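Local coordinates for Non-structural protein 5 (Modoc virus, PDB 2WA2) that probably methylates the cap of viral RNA at guanine N7 and the ribose 2'-O position, with S-adenosylmethionine as methyl donor, at residues A14-K22 with P196-A204; M34-V42 with S247-E255. The protein carries 4 engineered substitutions. All coordinates share one frame; numbering follows the deposited sequence.

Contact 1 (A14-K22 with P196-A204); sequences APTLGEIWK and PYSCDVLEA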
ATOM      1  N   ALA A  14      14.344 -13.799  -5.155  1.00 26.33           N
ATOM      2  CA  ALA A  14      13.634 -12.707  -4.478  1.00 25.93           C
ATOM      3  C   ALA A  14      13.525 -12.893  -2.956  1.00 24.81           C
ATOM      4  O   ALA A  14      13.932 -11.994  -2.206  1.00 24.86           O
ATOM      5  CB  ALA A  14      12.269 -12.461  -5.103  1.00 26.41           C
ATOM      6  N   PRO A  15      13.006 -14.056  -2.498  1.00 24.17           N
ATOM      7  CA  PRO A  15      12.918 -14.241  -1.054  1.00 23.49           C
ATOM      8  C   PRO A  15      14.288 -14.172  -0.370  1.00 22.75           C
ATOM      9  O   PRO A  15      14.386 -13.572   0.694  1.00 22.05           O
ATOM     10  CB  PRO A  15      12.287 -15.639  -0.909  1.00 23.89           C
ATOM     11  CG  PRO A  15      11.524 -15.845  -2.202  1.00 24.01           C
ATOM     12  CD  PRO A  15      12.444 -15.219  -3.225  1.00 23.92           C
ATOM     13  N   THR A  16      15.320 -14.762  -0.977  1.00 21.12           N
ATOM     14  CA  THR A  16      16.669 -14.696  -0.425  1.00 19.88           C
ATOM     15  C   THR A  16      17.134 -13.238  -0.237  1.00 18.44           C
ATOM     16  O   THR A  16      17.482 -12.852   0.871  1.00 18.54           O
ATOM     17  CB  THR A  16      17.703 -15.472  -1.277  1.00 19.63           C
ATOM     18  OG1 THR A  16      17.427 -16.865  -1.167  1.00 22.28           O
ATOM     19  CG2 THR A  16      19.136 -15.223  -0.734  1.00 20.76           C
ATOM     20  N   LEU A  17      17.096 -12.449  -1.308  1.00 16.55           N
ATOM     21  CA  LEU A  17      17.582 -11.072  -1.280  1.00 16.37           C
ATOM     22  C   LEU A  17      16.781 -10.142  -0.316  1.00 15.36           C
ATOM     23  O   LEU A  17      17.360  -9.326   0.410  1.00 13.11           O
ATOM     24  CB  LEU A  17      17.578 -10.474  -2.677  1.00 16.05           C
ATOM     25  CG  LEU A  17      18.679 -10.881  -3.659  1.00 18.76           C
ATOM     26  CD1 LEU A  17      18.355 -10.203  -4.937  1.00 20.30           C
ATOM     27  CD2 LEU A  17      20.107 -10.476  -3.161  1.00 16.20           C
ATOM     28  N   GLY A  18      15.462 -10.248  -0.340  1.00 15.07           N
ATOM     29  CA  GLY A  18      14.662  -9.435   0.586  1.00 14.50           C
ATOM     30  C   GLY A  18      14.885  -9.871   2.014  1.00 14.31           C
ATOM     31  O   GLY A  18      14.885  -9.039   2.948  1.00 13.79           O
ATOM     32  N   GLU A  19      15.103 -11.176   2.201  1.00 14.72           N
ATOM     33  CA  GLU A  19      15.352 -11.698   3.530  1.00 17.16           C
ATOM     34  C   GLU A  19      16.692 -11.240   4.058  1.00 14.86           C
ATOM     35  O   GLU A  19      16.834 -11.036   5.261  1.00 14.20           O
ATOM     36  CB  GLU A  19      15.300 -13.232   3.568  1.00 17.46           C
ATOM     37  CG  GLU A  19      13.894 -13.800   3.727  1.00 22.56           C
ATOM     38  CD  GLU A  19      13.836 -15.302   3.430  1.00 23.14           C
ATOM     39  OE1 GLU A  19      14.865 -16.017   3.633  1.00 31.97           O
ATOM     40  OE2 GLU A  19      12.761 -15.758   2.972  1.00 29.89           O
ATOM     41  N   ILE A  20      17.689 -11.177   3.172  1.00 13.45           N
ATOM     42  CA  ILE A  20      19.001 -10.609   3.525  1.00 12.31           C
ATOM     43  C   ILE A  20      18.853  -9.149   3.967  1.00 11.85           C
ATOM     44  O   ILE A  20      19.335  -8.759   5.050  1.00 11.18           O
ATOM     45  CB  ILE A  20      20.011 -10.722   2.363  1.00 11.80           C
ATOM     46  CG1 ILE A  20      20.356 -12.196   2.103  1.00 12.53           C
ATOM     47  CG2 ILE A  20      21.286  -9.884   2.668  1.00 11.85           C
ATOM     48  CD1 ILE A  20      21.152 -12.399   0.745  1.00 12.72           C
ATOM     49  N   TRP A  21      18.132  -8.363   3.151  1.00 10.72           N
ATOM     50  CA  TRP A  21      17.823  -6.968   3.468  1.00  9.48           C
ATOM     51  C   TRP A  21      17.179  -6.879   4.844  1.00 10.30           C
ATOM     52  O   TRP A  21      17.624  -6.079   5.681  1.00  8.72           O
ATOM     53  CB  TRP A  21      16.931  -6.313   2.392  1.00 10.39           C
ATOM     54  CG  TRP A  21      16.324  -4.996   2.877  1.00  9.73           C
ATOM     55  CD1 TRP A  21      16.911  -3.774   2.852  1.00 10.77           C
ATOM     56  CD2 TRP A  21      15.020  -4.816   3.472  1.00 11.00           C
ATOM     57  NE1 TRP A  21      16.041  -2.823   3.399  1.00 10.95           N
ATOM     58  CE2 TRP A  21      14.896  -3.445   3.804  1.00 10.68           C
ATOM     59  CE3 TRP A  21      13.950  -5.688   3.779  1.00 10.60           C
ATOM     60  CZ2 TRP A  21      13.732  -2.915   4.408  1.00 12.12           C
ATOM     61  CZ3 TRP A  21      12.803  -5.159   4.397  1.00 10.76           C
ATOM     62  CH2 TRP A  21      12.704  -3.781   4.693  1.00 11.69           C
ATOM     63  N   LYS A  22      16.190  -7.735   5.111  1.00  9.99           N
ATOM     64  CA  LYS A  22      15.494  -7.668   6.406  1.00 11.29           C
ATOM     65  C   LYS A  22      16.430  -7.939   7.605  1.00 11.70           C
ATOM     66  O   LYS A  22      16.372  -7.252   8.635  1.00 11.13           O
ATOM     67  CB  LYS A  22      14.337  -8.651   6.440  1.00 10.77           C
ATOM     68  CG  LYS A  22      13.432  -8.494   7.663  1.00 10.90           C
ATOM     69  CD  LYS A  22      12.529  -7.278   7.474  1.00 15.64           C
ATOM     70  CE  LYS A  22      11.586  -7.135   8.579  1.00 16.90           C
ATOM     71  NZ  LYS A  22      10.718  -5.927   8.382  1.00 12.98           N
ATOM     72  N   PRO A 196       6.710  -7.743  -0.218  1.00 10.07           N
ATOM     73  CA  PRO A 196       6.497  -8.264  -1.561  1.00 10.48           C
ATOM     74  C   PRO A 196       7.517  -9.317  -2.004  1.00 11.55           C
ATOM     75  O   PRO A 196       7.348  -9.853  -3.088  1.00 11.00           O
ATOM     76  CB  PRO A 196       6.669  -7.012  -2.430  1.00 10.00           C
ATOM     77  CG  PRO A 196       7.741  -6.251  -1.731  1.00 10.24           C
ATOM     78  CD  PRO A 196       7.506  -6.494  -0.242  1.00  9.80           C
ATOM     79  N   TYR A 197       8.547  -9.596  -1.196  1.00 11.44           N
ATOM     80  CA  TYR A 197       9.599 -10.553  -1.619  1.00 13.46           C
ATOM     81  C   TYR A 197       9.393 -11.985  -1.146  1.00 14.43           C
ATOM     82  O   TYR A 197      10.050 -12.902  -1.626  1.00 16.02           O
ATOM     83  CB  TYR A 197      10.992 -10.071  -1.211  1.00 13.33           C
ATOM     84  CG  TYR A 197      11.097  -9.746   0.253  1.00 12.12           C
ATOM     85  CD1 TYR A 197      11.381 -10.734   1.194  1.00 14.93           C
ATOM     86  CD2 TYR A 197      10.934  -8.445   0.688  1.00 13.40           C
ATOM     87  CE1 TYR A 197      11.475 -10.429   2.536  1.00 14.34           C
ATOM     88  CE2 TYR A 197      11.036  -8.121   2.015  1.00 10.66           C
ATOM     89  CZ  TYR A 197      11.288  -9.111   2.928  1.00 13.30           C
ATOM     90  OH  TYR A 197      11.356  -8.771   4.252  1.00 11.56           O
ATOM     91  N   SER A 198       8.473 -12.182  -0.222  1.00 15.25           N
ATOM     92  CA  SER A 198       8.151 -13.508   0.259  1.00 16.95           C
ATOM     93  C   SER A 198       7.603 -14.350  -0.913  1.00 16.96           C
ATOM     94  O   SER A 198       6.807 -13.852  -1.730  1.00 15.51           O
ATOM     95  CB  SER A 198       7.134 -13.374   1.395  1.00 17.62           C
ATOM     96  OG  SER A 198       6.330 -14.522   1.520  1.00 23.11           O
ATOM     97  N   CYS A 199       8.035 -15.606  -1.013  1.00 18.63           N
ATOM     98  CA  CYS A 199       7.585 -16.440  -2.115  1.00 18.91           C
ATOM     99  C   CYS A 199       6.066 -16.576  -2.190  1.00 17.92           C
ATOM    100  O   CYS A 199       5.517 -16.445  -3.276  1.00 17.49           O
ATOM    101  CB  CYS A 199       8.252 -17.819  -2.137  1.00 20.05           C
ATOM    102  SG  CYS A 199       7.701 -18.739  -3.636  1.00 25.20           S
ATOM    103  N   ASP A 200       5.387 -16.838  -1.062  1.00 16.64           N
ATOM    104  CA  ASP A 200       3.920 -16.950  -1.086  1.00 17.13           C
ATOM    105  C   ASP A 200       3.236 -15.674  -1.575  1.00 15.54           C
ATOM    106  O   ASP A 200       2.233 -15.720  -2.311  1.00 15.05           O
ATOM    107  CB  ASP A 200       3.317 -17.400   0.263  1.00 18.44           C
ATOM    108  CG  ASP A 200       3.789 -16.577   1.443  1.00 22.64           C
ATOM    109  OD1 ASP A 200       4.422 -15.505   1.260  1.00 26.69           O
ATOM    110  OD2 ASP A 200       3.505 -17.009   2.594  1.00 28.09           O
ATOM    111  N   VAL A 201       3.790 -14.539  -1.173  1.00 13.37           N
ATOM    112  CA  VAL A 201       3.250 -13.268  -1.591  1.00 13.43           C
ATOM    113  C   VAL A 201       3.468 -13.076  -3.089  1.00 13.15           C
ATOM    114  O   VAL A 201       2.566 -12.624  -3.780  1.00 12.94           O
ATOM    115  CB  VAL A 201       3.845 -12.062  -0.807  1.00 12.39           C
ATOM    116  CG1 VAL A 201       3.341 -10.735  -1.438  1.00 12.14           C
ATOM    117  CG2 VAL A 201       3.434 -12.130   0.674  1.00 11.41           C
ATOM    118  N   LEU A 202       4.670 -13.375  -3.577  1.00 13.84           N
ATOM    119  CA  LEU A 202       4.951 -13.228  -5.012  1.00 14.90           C
ATOM    120  C   LEU A 202       3.975 -14.042  -5.856  1.00 14.60           C
ATOM    121  O   LEU A 202       3.392 -13.522  -6.826  1.00 13.81           O
ATOM    122  CB  LEU A 202       6.412 -13.599  -5.334  1.00 15.04           C
ATOM    123  CG  LEU A 202       7.522 -12.593  -5.041  1.00 16.91           C
ATOM    124  CD1 LEU A 202       8.896 -13.309  -5.102  1.00 17.70           C
ATOM    125  CD2 LEU A 202       7.468 -11.426  -5.987  1.00 17.12           C
ATOM    126  N   GLU A 203       3.758 -15.297  -5.467  1.00 14.60           N
ATOM    127  CA  GLU A 203       2.776 -16.154  -6.168  1.00 16.15           C
ATOM    128  C   GLU A 203       1.345 -15.611  -6.097  1.00 15.49           C
ATOM    129  O   GLU A 203       0.609 -15.643  -7.094  1.00 14.70           O
ATOM    130  CB  GLU A 203       2.856 -17.578  -5.680  1.00 16.72           C
ATOM    131  CG  GLU A 203       4.191 -18.180  -6.062  1.00 21.94           C
ATOM    132  CD  GLU A 203       4.282 -19.670  -5.846  1.00 29.45           C
ATOM    133  OE1 GLU A 203       3.524 -20.222  -5.000  1.00 32.15           O
ATOM    134  OE2 GLU A 203       5.146 -20.285  -6.520  1.00 32.64           O
ATOM    135  N   ALA A 204       0.964 -15.093  -4.923  1.00 14.07           N
ATOM    136  CA  ALA A 204      -0.307 -14.394  -4.766  1.00 13.15           C
ATOM    137  C   ALA A 204      -0.442 -13.188  -5.691  1.00 12.99           C
ATOM    138  O   ALA A 204      -1.480 -13.013  -6.293  1.00 12.12           O
ATOM    139  CB  ALA A 204      -0.510 -13.991  -3.305  1.00 13.03           C
TER
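Tyr197 lays one face of its ring against the backbone of Gly18, whose CA sits almost centrally over it, 3.6 Å from the ring centroid, in a CH-pi contact. Since glycine carries no side chain, the ring can press directly on the helix. CG of Tyr197 lies between the backbone N and the carbonyl carbon (chi1 53°), and this turns the phenol along helix 14-27 until OH meets the edge of the Trp21 indole, 3.9 Å from CZ3, and the aliphatic chain of Lys22, 3.7 Å from CB. The lysine amine reaches on to Glu166 and the carbonyl of Asn160. Packing is also tight at the first turn, where Ala14 CB touches Leu202 CD1 at 3.5 Å and Pro15 CA approaches Tyr197 O at 3.2 Å as a CA-H...O contact. The outer side is looser: Pro15 CG rests 3.8 Å from the exposed Cys199 CB, and Glu19 merely skirts the ring, with CG 4.3 Å from Tyr197 CE1. Apolar packing thus joins the N-terminal helix to the start of helix 199-212, where Ser198 holds the N-cap position. An N-terminal extension packed on an FtsJ-like, Rossmann-type core is characteristic of flavivirus NS5 methyltransferases.

Contact 2 (M34-V42 with S247-E255); sequences MAYRRRFVV and SRQLLKRME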
ATOM      1  N   MET A  34      18.417   5.215  11.603  1.00 17.51           N
ATOM      2  CA  MET A  34      17.885   6.546  11.270  1.00 18.48           C
ATOM      3  C   MET A  34      18.571   7.157  10.039  1.00 17.94           C
ATOM      4  O   MET A  34      17.901   7.734   9.181  1.00 19.57           O
ATOM      5  CB  MET A  34      17.895   7.486  12.498  1.00 19.57           C
ATOM      6  CG  MET A  34      16.860   7.095  13.600  1.00 22.91           C
ATOM      7  SD  MET A  34      15.152   7.198  12.986  1.00 33.23           S
ATOM      8  CE  MET A  34      14.263   5.877  13.788  1.00 28.41           C
ATOM      9  N   ALA A  35      19.893   7.022   9.951  1.00 17.54           N
ATOM     10  CA  ALA A  35      20.666   7.458   8.785  1.00 17.63           C
ATOM     11  C   ALA A  35      20.295   6.626   7.549  1.00 16.86           C
ATOM     12  O   ALA A  35      20.122   7.163   6.467  1.00 17.99           O
ATOM     13  CB  ALA A  35      22.157   7.324   9.060  1.00 17.87           C
ATOM     14  N   TYR A  36      20.190   5.306   7.711  1.00 16.29           N
ATOM     15  CA  TYR A  36      19.929   4.440   6.559  1.00 15.37           C
ATOM     16  C   TYR A  36      18.568   4.735   5.903  1.00 16.20           C
ATOM     17  O   TYR A  36      18.432   4.779   4.663  1.00 15.69           O
ATOM     18  CB  TYR A  36      19.990   2.951   6.952  1.00 13.77           C
ATOM     19  CG  TYR A  36      19.459   2.042   5.847  1.00 13.96           C
ATOM     20  CD1 TYR A  36      20.096   1.979   4.631  1.00 12.27           C
ATOM     21  CD2 TYR A  36      18.327   1.249   6.042  1.00 13.53           C
ATOM     22  CE1 TYR A  36      19.620   1.168   3.615  1.00 13.07           C
ATOM     23  CE2 TYR A  36      17.843   0.418   5.042  1.00 12.12           C
ATOM     24  CZ  TYR A  36      18.500   0.389   3.826  1.00 11.52           C
ATOM     25  OH  TYR A  36      18.090  -0.401   2.802  1.00 10.89           O
ATOM     26  N   ARG A  37      17.562   4.928   6.744  1.00 16.66           N
ATOM     27  CA  ARG A  37      16.196   4.930   6.267  1.00 18.59           C
ATOM     28  C   ARG A  37      15.862   6.080   5.326  1.00 19.27           C
ATOM     29  O   ARG A  37      14.986   5.921   4.502  1.00 19.26           O
ATOM     30  CB  ARG A  37      15.211   4.863   7.431  1.00 18.78           C
ATOM     31  CG  ARG A  37      14.957   6.197   8.074  1.00 21.04           C
ATOM     32  CD  ARG A  37      14.539   6.011   9.474  1.00 27.60           C
ATOM     33  NE  ARG A  37      13.104   6.026   9.652  1.00 33.06           N
ATOM     34  CZ  ARG A  37      12.456   6.969  10.330  1.00 36.26           C
ATOM     35  NH1 ARG A  37      13.117   8.000  10.866  1.00 38.15           N
ATOM     36  NH2 ARG A  37      11.146   6.891  10.470  1.00 36.16           N
ATOM     37  N   ARG A  38      16.545   7.222   5.480  1.00 20.29           N
ATOM     38  CA  ARG A  38      16.358   8.416   4.635  1.00 22.21           C
ATOM     39  C   ARG A  38      17.353   8.563   3.480  1.00 22.53           C
ATOM     40  O   ARG A  38      17.219   9.487   2.683  1.00 22.89           O
ATOM     41  CB  ARG A  38      16.444   9.696   5.493  1.00 22.46           C
ATOM     42  CG  ARG A  38      17.704   9.740   6.358  1.00 26.68           C
ATOM     43  CD  ARG A  38      18.301  11.134   6.577  1.00 32.76           C
ATOM     44  NE  ARG A  38      19.741  10.988   6.851  1.00 38.89           N
ATOM     45  CZ  ARG A  38      20.320  11.157   8.046  1.00 41.95           C
ATOM     46  NH1 ARG A  38      19.596  11.531   9.103  1.00 43.73           N
ATOM     47  NH2 ARG A  38      21.636  10.970   8.188  1.00 42.24           N
ATOM     48  N   ARG A  39      18.347   7.682   3.396  1.00 23.45           N
ATOM     49  CA  ARG A  39      19.407   7.780   2.387  1.00 24.78           C
ATOM     50  C   ARG A  39      18.855   7.710   0.959  1.00 24.61           C
ATOM     51  O   ARG A  39      18.318   6.686   0.538  1.00 23.18           O
ATOM     52  CB  ARG A  39      20.462   6.692   2.627  1.00 24.98           C
ATOM     53  CG  ARG A  39      21.859   6.992   2.083  1.00 26.32           C
ATOM     54  CD  ARG A  39      22.863   5.921   2.570  1.00 27.15           C
ATOM     55  NE  ARG A  39      23.170   6.065   4.003  1.00 31.17           N
ATOM     56  CZ  ARG A  39      23.526   5.066   4.817  1.00 32.20           C
ATOM     57  NH1 ARG A  39      23.632   3.815   4.361  1.00 31.96           N
ATOM     58  NH2 ARG A  39      23.775   5.314   6.107  1.00 31.03           N
ATOM     59  N   PHE A  40      18.984   8.822   0.231  1.00 25.91           N
ATOM     60  CA  PHE A  40      18.486   8.966  -1.155  1.00 27.47           C
ATOM     61  C   PHE A  40      16.964   8.872  -1.325  1.00 28.13           C
ATOM     62  O   PHE A  40      16.476   8.610  -2.434  1.00 28.03           O
ATOM     63  CB  PHE A  40      19.117   7.936  -2.088  1.00 28.35           C
ATOM     64  CG  PHE A  40      20.583   8.105  -2.296  1.00 30.63           C
ATOM     65  CD1 PHE A  40      21.063   9.033  -3.216  1.00 34.25           C
ATOM     66  CD2 PHE A  40      21.487   7.304  -1.603  1.00 32.87           C
ATOM     67  CE1 PHE A  40      22.438   9.174  -3.435  1.00 34.86           C
ATOM     68  CE2 PHE A  40      22.865   7.432  -1.804  1.00 34.66           C
ATOM     69  CZ  PHE A  40      23.336   8.379  -2.719  1.00 33.74           C
ATOM     70  N   VAL A  41      16.222   9.067  -0.241  1.00 28.60           N
ATOM     71  CA  VAL A  41      14.769   8.976  -0.274  1.00 29.88           C
ATOM     72  C   VAL A  41      14.218  10.358  -0.661  1.00 31.98           C
ATOM     73  O   VAL A  41      14.665  11.368  -0.119  1.00 31.89           O
ATOM     74  CB  VAL A  41      14.223   8.478   1.105  1.00 29.39           C
ATOM     75  CG1 VAL A  41      12.695   8.513   1.171  1.00 28.50           C
ATOM     76  CG2 VAL A  41      14.735   7.067   1.398  1.00 26.56           C
ATOM     77  N   VAL A  42      13.276  10.393  -1.614  1.00 34.36           N
ATOM     78  CA  VAL A  42      12.616  11.648  -1.991  1.00 36.85           C
ATOM     79  C   VAL A  42      11.913  12.200  -0.747  1.00 38.41           C
ATOM     80  O   VAL A  42      11.112  11.498  -0.121  1.00 38.79           O
ATOM     81  CB  VAL A  42      11.603  11.477  -3.166  1.00 36.96           C
ATOM     82  CG1 VAL A  42      10.979  12.844  -3.561  1.00 37.49           C
ATOM     83  CG2 VAL A  42      12.268  10.821  -4.385  1.00 37.29           C
ATOM     84  N   SER A 247      15.010  -4.858  -3.857  1.00 13.78           N
ATOM     85  CA  SER A 247      15.943  -5.497  -2.886  1.00 13.26           C
ATOM     86  C   SER A 247      17.395  -5.087  -3.154  1.00 12.80           C
ATOM     87  O   SER A 247      18.114  -4.704  -2.241  1.00 11.83           O
ATOM     88  CB  SER A 247      15.807  -7.028  -2.859  1.00 12.54           C
ATOM     89  OG  SER A 247      14.483  -7.423  -2.509  1.00 11.93           O
ATOM     90  N   ARG A 248      17.822  -5.153  -4.416  1.00 13.97           N
ATOM     91  CA  ARG A 248      19.211  -4.814  -4.747  1.00 14.94           C
ATOM     92  C   ARG A 248      19.488  -3.327  -4.489  1.00 14.81           C
ATOM     93  O   ARG A 248      20.522  -2.979  -3.953  1.00 15.41           O
ATOM     94  CB  ARG A 248      19.554  -5.270  -6.179  1.00 16.18           C
ATOM     95  CG  ARG A 248      19.537  -6.805  -6.278  1.00 19.81           C
ATOM     96  CD  ARG A 248      20.578  -7.379  -7.271  1.00 26.70           C
ATOM     97  NE  ARG A 248      20.390  -8.812  -7.519  1.00 28.24           N
ATOM     98  CZ  ARG A 248      21.148  -9.791  -7.008  1.00 29.82           C
ATOM     99  NH1 ARG A 248      22.181  -9.530  -6.206  1.00 26.88           N
ATOM    100  NH2 ARG A 248      20.862 -11.052  -7.305  1.00 31.97           N
ATOM    101  N   GLN A 249      18.533  -2.458  -4.804  1.00 14.54           N
ATOM    102  CA  GLN A 249      18.671  -1.040  -4.502  1.00 14.55           C
ATOM    103  C   GLN A 249      18.810  -0.753  -3.004  1.00 14.28           C
ATOM    104  O   GLN A 249      19.680   0.014  -2.598  1.00 13.13           O
ATOM    105  CB  GLN A 249      17.479  -0.279  -5.067  1.00 14.83           C
ATOM    106  CG  GLN A 249      17.484   1.195  -4.753  1.00 18.84           C
ATOM    107  CD  GLN A 249      16.086   1.782  -4.881  1.00 23.36           C
ATOM    108  OE1 GLN A 249      15.121   1.279  -4.286  1.00 27.22           O
ATOM    109  NE2 GLN A 249      15.968   2.825  -5.664  1.00 24.08           N
ATOM    110  N   LEU A 250      17.919  -1.340  -2.202  1.00 12.81           N
ATOM    111  CA  LEU A 250      17.922  -1.118  -0.757  1.00 12.31           C
ATOM    112  C   LEU A 250      19.176  -1.695  -0.101  1.00 12.15           C
ATOM    113  O   LEU A 250      19.677  -1.119   0.835  1.00 12.89           O
ATOM    114  CB  LEU A 250      16.658  -1.692  -0.103  1.00 11.72           C
ATOM    115  CG  LEU A 250      15.332  -1.052  -0.552  1.00 12.02           C
ATOM    116  CD1 LEU A 250      14.213  -1.675   0.236  1.00 10.66           C
ATOM    117  CD2 LEU A 250      15.393   0.490  -0.349  1.00 10.90           C
ATOM    118  N   LEU A 251      19.673  -2.820  -0.606  1.00 13.10           N
ATOM    119  CA  LEU A 251      20.945  -3.397  -0.110  1.00 13.24           C
ATOM    120  C   LEU A 251      22.150  -2.529  -0.436  1.00 14.05           C
ATOM    121  O   LEU A 251      22.972  -2.285   0.439  1.00 14.01           O
ATOM    122  CB  LEU A 251      21.173  -4.801  -0.662  1.00 13.10           C
ATOM    123  CG  LEU A 251      20.204  -5.847  -0.112  1.00 10.63           C
ATOM    124  CD1 LEU A 251      20.309  -7.147  -0.925  1.00 11.72           C
ATOM    125  CD2 LEU A 251      20.506  -6.104   1.360  1.00 12.73           C
ATOM    126  N   LYS A 252      22.248  -2.082  -1.690  1.00 15.29           N
ATOM    127  CA  LYS A 252      23.310  -1.139  -2.111  1.00 16.48           C
ATOM    128  C   LYS A 252      23.273   0.106  -1.232  1.00 16.40           C
ATOM    129  O   LYS A 252      24.290   0.599  -0.824  1.00 14.81           O
ATOM    130  CB  LYS A 252      23.142  -0.730  -3.588  1.00 16.70           C
ATOM    131  CG  LYS A 252      24.107   0.369  -4.055  1.00 18.47           C
ATOM    132  CD  LYS A 252      23.669   1.017  -5.394  1.00 19.78           C
ATOM    133  CE  LYS A 252      24.860   1.696  -6.122  1.00 25.61           C
ATOM    134  NZ  LYS A 252      25.478   0.765  -7.168  1.00 29.02           N
ATOM    135  N   ARG A 253      22.085   0.628  -0.946  1.00 15.42           N
ATOM    136  CA  ARG A 253      22.009   1.812  -0.099  1.00 17.15           C
ATOM    137  C   ARG A 253      22.526   1.573   1.314  1.00 17.91           C
ATOM    138  O   ARG A 253      22.926   2.512   2.007  1.00 17.16           O
ATOM    139  CB  ARG A 253      20.595   2.374  -0.061  1.00 16.45           C
ATOM    140  CG  ARG A 253      20.210   3.067  -1.353  1.00 17.68           C
ATOM    141  CD  ARG A 253      18.785   3.580  -1.322  1.00 16.26           C
ATOM    142  NE  ARG A 253      18.424   4.169  -2.605  1.00 12.85           N
ATOM    143  CZ  ARG A 253      17.259   4.749  -2.849  1.00 17.55           C
ATOM    144  NH1 ARG A 253      16.318   4.804  -1.907  1.00 14.46           N
ATOM    145  NH2 ARG A 253      17.029   5.269  -4.041  1.00 19.23           N
ATOM    146  N   MET A 254      22.513   0.320   1.748  1.00 19.01           N
ATOM    147  CA  MET A 254      22.974   0.007   3.092  1.00 22.51           C
ATOM    148  C   MET A 254      24.507  -0.155   3.094  1.00 24.67           C
ATOM    149  O   MET A 254      25.138   0.013   4.129  1.00 26.12           O
ATOM    150  CB  MET A 254      22.237  -1.221   3.652  1.00 21.27           C
ATOM    151  CG  MET A 254      21.922  -1.173   5.147  1.00 22.32           C
ATOM    152  SD  MET A 254      21.331  -2.773   5.756  1.00 24.73           S
ATOM    153  CE  MET A 254      21.106  -3.554   4.164  1.00 19.31           C
ATOM    154  N   GLU A 255      25.096  -0.435   1.928  1.00 27.47           N
ATOM    155  CA  GLU A 255      26.558  -0.569   1.771  1.00 30.22           C
ATOM    156  C   GLU A 255      27.313   0.736   2.045  1.00 30.49           C
ATOM    157  O   GLU A 255      27.063   1.754   1.380  1.00 31.44           O
ATOM    158  CB  GLU A 255      26.916  -1.048   0.356  1.00 30.51           C
ATOM    159  CG  GLU A 255      26.421  -2.443  -0.025  1.00 32.43           C
ATOM    160  CD  GLU A 255      26.694  -2.790  -1.489  1.00 34.00           C
ATOM    161  OE1 GLU A 255      27.560  -2.118  -2.115  1.00 39.46           O
ATOM    162  OE2 GLU A 255      26.035  -3.724  -2.033  1.00 39.56           O
TER
HETATM  163  O   HOH W   1      14.194   6.567  -3.116  1.00 21.50           O
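Tyr36 turns CG anti to its own backbone N (chi1 169°), which carries the phenol across to helix 239-254, while the chain of Arg39 bends at its third torsion (-72°) to bring NH1 to the same helix. Tyr36 OH donates to Leu250 O at 2.6 Å, approaching from above the carbonyl plane, 42° out of it. Met254 lies over a face of the tyrosine ring: CG makes a CH-pi contact 3.8 Å from the centroid, offset toward the rim, and SD stands farther off at 4.7 Å in a Met-aromatic contact. Arg39 NH1 binds Arg253 O at 2.8 Å, with the acceptor close to the guanidinium plane and the donor in the carbonyl plane. Arg253 sends an extended chain the other way. Its guanidinium is sandwiched between Phe40 CB, 3.8 Å from Arg253 CZ, and the amide of Gln249 on the opposite face. In the guanidinium plane a water accepts from Arg253 NH1 at 3.0 Å and donates to Phe40 O at 3.1 Å, while Asn224 takes NH1 through its OD1. The cationic Arg39 probably complements the negative end of the helix dipole. Two direct bonds to helix carbonyls and one water bridge thus give the contact its direction, and Met254 on the tyrosine face and the Arg253 guanidinium on Phe40 CB add the packing.

In the fold
Contacts 1 and 2 have centres about 18 Å apart and meet through helix 14-27, which packs on helix 239-254 as well as on 196-204. Trp21 CA lies 3.5 Å from Leu251 CD2, and Trp21 NE1 stands 3.2 Å from Tyr36 OH, probably a weak hydrogen bond. Two residues between strands 215-217 and 229-232 serve both: His227 meets the rings of Tyr197 and Trp21 and bonds to Ser247, while Asn224 bonds to the backbone carbonyls of Tyr36 and Arg39 and, weakly through its own carbonyl, to Trp21 NE1. Contact 1 joins the N-terminal helix to the start of helix 199-212, whereas contact 2 pairs helices from the two ends of the modelled chain. The S-adenosylmethionine pocket residues, between 67 and 156, lie outside all four segments.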